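Local coordinates for xylulose kinase (PDB 3I8B), which probably catalyses the ATP-dependent phosphorylation of D-xylulose to D-xylulose 5-phosphate, as a member of the FGGY family of carbohydrate kinases, at residues A[179-182]-A[183-187]; A[277-281]-A[282-286]. All blocks are in the same frame, centred on the assembly; numbering follows the deposited sequence.

Contact 1. Residues A[179-182]-A[183-187]; sequences GPVA and EGEDA
A182 and E185 are the first and last residues of a type II beta turn. The turn is closed by E185 N, which donates to A182 O at 3.0 Å. G184 holds the third position with positive phi, a backbone shape that suits a residue without a side chain. The E185 side chain adds a second bond: E185 OE1 accepts a hydrogen bond from A182 N at 3.0 Å. The N-H comes to the anti side of the carboxylate, 31° out of its plane. E185 CG stands anti to its own carbonyl carbon (chi1 -60°), and the extended chain beyond carries OE1 back to A182. On the way, E185 CB passes 3.2 Å from A182 O. This turn belongs to a mostly exposed surface loop of the N-terminal FGGY domain, between helix 167-175 and strand 193-195. V181 points from one arm of the loop to the other. V181 CG1 touches D186 O at 3.6 Å. V181 CG2 lies 3.7 Å from E185 CB and 4.0 Å from A187 CB. With an alanine in place of V181 both methyls go, which would probably leave the A187 methyl without its apolar mate and open a gap between the arms. Farther from the turn, water 1 donates to G179 O and to A187 O, bridging the arms. D186 OD1 accepts a hydrogen bond from H188 N, and E190 and L192, with T241, bind the magnesium ion.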
loop_
_atom_site.group_PDB
_atom_site.type_symbol
_atom_site.label_atom_id
_atom_site.label_comp_id
_atom_site.label_asym_id
_atom_site.label_seq_id
_atom_site.Cartn_x
_atom_site.Cartn_y
_atom_site.Cartn_z
ATOM N N GLY A 179 21.712 -10.968 10.620
ATOM C CA GLY A 179 22.110 -9.612 10.960
ATOM C C GLY A 179 23.590 -9.361 10.731
ATOM O O GLY A 179 24.302 -10.233 10.218
ATOM N N PRO A 180 24.068 -8.166 11.115
ATOM C CA PRO A 180 25.458 -7.758 10.861
ATOM C C PRO A 180 26.476 -8.771 11.345
ATOM O O PRO A 180 26.341 -9.317 12.441
ATOM C CB PRO A 180 25.583 -6.460 11.654
ATOM C CG PRO A 180 24.209 -5.899 11.651
ATOM C CD PRO A 180 23.279 -7.077 11.724
ATOM N N VAL A 181 27.480 -9.044 10.522
ATOM C CA VAL A 181 28.552 -9.945 10.926
ATOM C C VAL A 181 29.892 -9.234 10.839
ATOM O O VAL A 181 29.978 -8.128 10.311
ATOM C CB VAL A 181 28.580 -11.225 10.075
ATOM C CG1 VAL A 181 27.271 -11.997 10.243
ATOM C CG2 VAL A 181 28.829 -10.886 8.619
ATOM N N ALA A 182 30.934 -9.863 11.370
ATOM C CA ALA A 182 32.268 -9.284 11.315
ATOM C C ALA A 182 32.854 -9.465 9.925
ATOM O O ALA A 182 32.358 -10.264 9.127
ATOM C CB ALA A 182 33.173 -9.910 12.360
ATOM N N GLU A 183 33.911 -8.711 9.644
ATOM C CA GLU A 183 34.587 -8.781 8.356
ATOM C C GLU A 183 35.020 -10.205 8.056
ATOM O O GLU A 183 35.592 -10.883 8.910
ATOM C CB GLU A 183 35.800 -7.850 8.336
ATOM C CG GLU A 183 36.802 -8.147 7.229
ATOM C CD GLU A 183 37.955 -7.149 7.190
ATOM O OE1 GLU A 183 37.790 -6.058 6.603
ATOM O OE2 GLU A 183 39.034 -7.466 7.740
ATOM N N GLY A 184 34.727 -10.658 6.842
ATOM C CA GLY A 184 35.142 -11.975 6.405
ATOM C C GLY A 184 34.245 -13.078 6.926
ATOM O O GLY A 184 34.570 -14.253 6.797
ATOM N N GLU A 185 33.127 -12.700 7.538
ATOM C CA GLU A 185 32.125 -13.673 7.940
ATOM C C GLU A 185 31.019 -13.724 6.887
ATOM O O GLU A 185 30.857 -12.794 6.097
ATOM C CB GLU A 185 31.535 -13.325 9.320
ATOM C CG GLU A 185 32.557 -13.273 10.463
ATOM C CD GLU A 185 31.934 -13.455 11.854
ATOM O OE1 GLU A 185 30.992 -12.707 12.220
ATOM O OE2 GLU A 185 32.407 -14.349 12.594
ATOM N N ASP A 186 30.262 -14.811 6.874
ATOM C CA ASP A 186 29.131 -14.932 5.963
ATOM C C ASP A 186 27.936 -14.169 6.528
ATOM O O ASP A 186 27.458 -14.481 7.623
ATOM C CB ASP A 186 28.777 -16.410 5.742
ATOM C CG ASP A 186 27.716 -16.608 4.666
ATOM O OD1 ASP A 186 27.223 -15.610 4.091
ATOM O OD2 ASP A 186 27.370 -17.769 4.394
ATOM N N ALA A 187 27.465 -13.164 5.790
ATOM C CA ALA A 187 26.292 -12.383 6.188
ATOM C C ALA A 187 24.957 -13.097 5.876
ATOM O O ALA A 187 23.904 -12.703 6.376
ATOM C CB ALA A 187 26.317 -10.995 5.522
HETATM O O HOH W 1 23.803 -12.544 9.111
#

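Contact 2. Residues A[277-281]-A[282-286]; sequences MASLG and LGMAV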
loop_
_atom_site.group_PDB
_atom_site.type_symbol
_atom_site.label_atom_id
_atom_site.label_comp_id
_atom_site.label_asym_id
_atom_site.label_seq_id
_atom_site.Cartn_x
_atom_site.Cartn_y
_atom_site.Cartn_z
HETATM N N MSE A 277 -1.810 -6.947 2.816
HETATM C CA MSE A 277 -1.965 -7.756 4.009
HETATM C C MSE A 277 -3.330 -7.432 4.628
HETATM O O MSE A 277 -4.076 -8.343 4.985
HETATM C CB MSE A 277 -0.806 -7.535 4.994
HETATM C CG MSE A 277 0.538 -8.085 4.505
HETATM SE SE MSE A 277 0.973 -9.946 5.124
HETATM C CE MSE A 277 -0.317 -10.929 4.008
ATOM N N ALA A 278 -3.667 -6.140 4.704
ATOM C CA ALA A 278 -4.961 -5.729 5.255
ATOM C C ALA A 278 -6.081 -6.385 4.465
ATOM O O ALA A 278 -7.067 -6.833 5.038
ATOM C CB ALA A 278 -5.121 -4.204 5.224
ATOM N N SER A 279 -5.926 -6.422 3.140
ATOM C CA SER A 279 -6.937 -7.013 2.268
ATOM C C SER A 279 -7.152 -8.502 2.578
ATOM O O SER A 279 -8.287 -8.981 2.623
ATOM C CB SER A 279 -6.578 -6.803 0.800
ATOM O OG SER A 279 -6.369 -5.416 0.540
ATOM N N LEU A 280 -6.055 -9.223 2.776
ATOM C CA LEU A 280 -6.129 -10.613 3.203
ATOM C C LEU A 280 -6.865 -10.697 4.554
ATOM O O LEU A 280 -7.761 -11.497 4.716
ATOM C CB LEU A 280 -4.732 -11.223 3.300
ATOM C CG LEU A 280 -4.646 -12.743 3.470
ATOM C CD1 LEU A 280 -5.184 -13.485 2.250
ATOM C CD2 LEU A 280 -3.219 -13.154 3.772
ATOM N N GLY A 281 -6.489 -9.843 5.500
ATOM C CA GLY A 281 -7.094 -9.849 6.820
ATOM C C GLY A 281 -8.576 -9.536 6.794
ATOM O O GLY A 281 -9.340 -9.991 7.659
ATOM N N LEU A 282 -8.982 -8.755 5.794
ATOM C CA LEU A 282 -10.370 -8.359 5.645
ATOM C C LEU A 282 -11.133 -9.444 4.923
ATOM O O LEU A 282 -12.339 -9.338 4.728
ATOM C CB LEU A 282 -10.468 -7.050 4.860
ATOM C CG LEU A 282 -10.160 -5.773 5.642
ATOM C CD1 LEU A 282 -9.926 -4.598 4.680
ATOM C CD2 LEU A 282 -11.279 -5.429 6.626
ATOM N N GLY A 283 -10.415 -10.493 4.532
ATOM C CA GLY A 283 -11.004 -11.607 3.827
ATOM C C GLY A 283 -11.357 -11.253 2.393
ATOM O O GLY A 283 -12.181 -11.915 1.772
HETATM N N MSE A 284 -10.737 -10.213 1.846
HETATM C CA MSE A 284 -11.065 -9.823 0.473
HETATM C C MSE A 284 -10.591 -10.809 -0.604
HETATM O O MSE A 284 -9.462 -11.303 -0.569
HETATM C CB MSE A 284 -10.546 -8.423 0.171
HETATM C CG MSE A 284 -11.324 -7.313 0.849
HETATM SE SE MSE A 284 -10.296 -5.651 0.795
HETATM C CE MSE A 284 -10.226 -5.436 -1.145
ATOM N N ALA A 285 -11.465 -11.073 -1.569
ATOM C CA ALA A 285 -11.114 -11.868 -2.729
ATOM C C ALA A 285 -11.369 -11.074 -4.010
ATOM O O ALA A 285 -11.841 -9.923 -3.967
ATOM C CB ALA A 285 -11.911 -13.188 -2.734
ATOM N N VAL A 286 -11.074 -11.701 -5.146
ATOM C CA VAL A 286 -11.218 -11.068 -6.453
ATOM C C VAL A 286 -12.607 -10.457 -6.649
ATOM O O VAL A 286 -13.621 -11.144 -6.507
ATOM C CB VAL A 286 -10.924 -12.078 -7.579
ATOM C CG1 VAL A 286 -11.274 -11.487 -8.943
ATOM C CG2 VAL A 286 -9.464 -12.511 -7.530
#
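The L280 carbonyl is met over one face by G283 N, 2.8 Å from L280 O and 61° out of the carbonyl plane. The same oxygen also accepts a hydrogen bond from R467 NH1, so two donors grip it. The S279 carbonyl is approached quite differently. M284 N donates to S279 O at 2.9 Å, almost head-on. L282 N makes a weak second bond to this oxygen. The main bond of L282 N is to A278 O, at 2.8 Å, with the donor tilted 19° from that carbonyl plane. L282 also brings its side chain to A278 O, with L282 CG 3.3 Å away and CB and CD1 close by. The isobutyl group thus packs against a carbonyl that is already hydrogen-bonded.

M284, a selenomethionine, folds back towards the helix. M284 CG is anti to its own carbonyl carbon (chi1 -73°), and the side chain runs back along S279. M284 CB lies 3.4 Å from S279 O. M284 SE rests against the S279 side chain, 3.9 Å from S279 CB. S279 OG has its polar partner one turn earlier, the backbone O of N275.

Other parts of the fold cover these side chains. L282 touches Y460 of helix 460-474 and I431 of strand 427-431, and M284 touches L429 of the same strand. The helix itself, 274-281, begins at D274, the predicted proton acceptor. It lies on the path from strand 267-273 of one sheet to strand 288-293 of the other. Its last turn ends in a Schellman motif: G283 has positive phi, and the bonds M284 N to S279 O and G283 N to L280 O run back into the helix.

Contact 1 is a surface contact and contact 2 a buried one. Their centres are about 38 Å apart and they do not touch. They share no helix or strand, and they follow in series along the chain. Both are local turns of the chain that use a positive-phi glycine, G184 in one and G283 in the other. Contact 1 joins two arms of a loop. It uses a carboxylate and a water as well as backbone bonds, and its residues are mostly exposed. Contact 2 ends a helix. Its bonds across the segments are all between backbone atoms. L282 lies against both helix 460-474 and strand 427-431, and M284 against the strand.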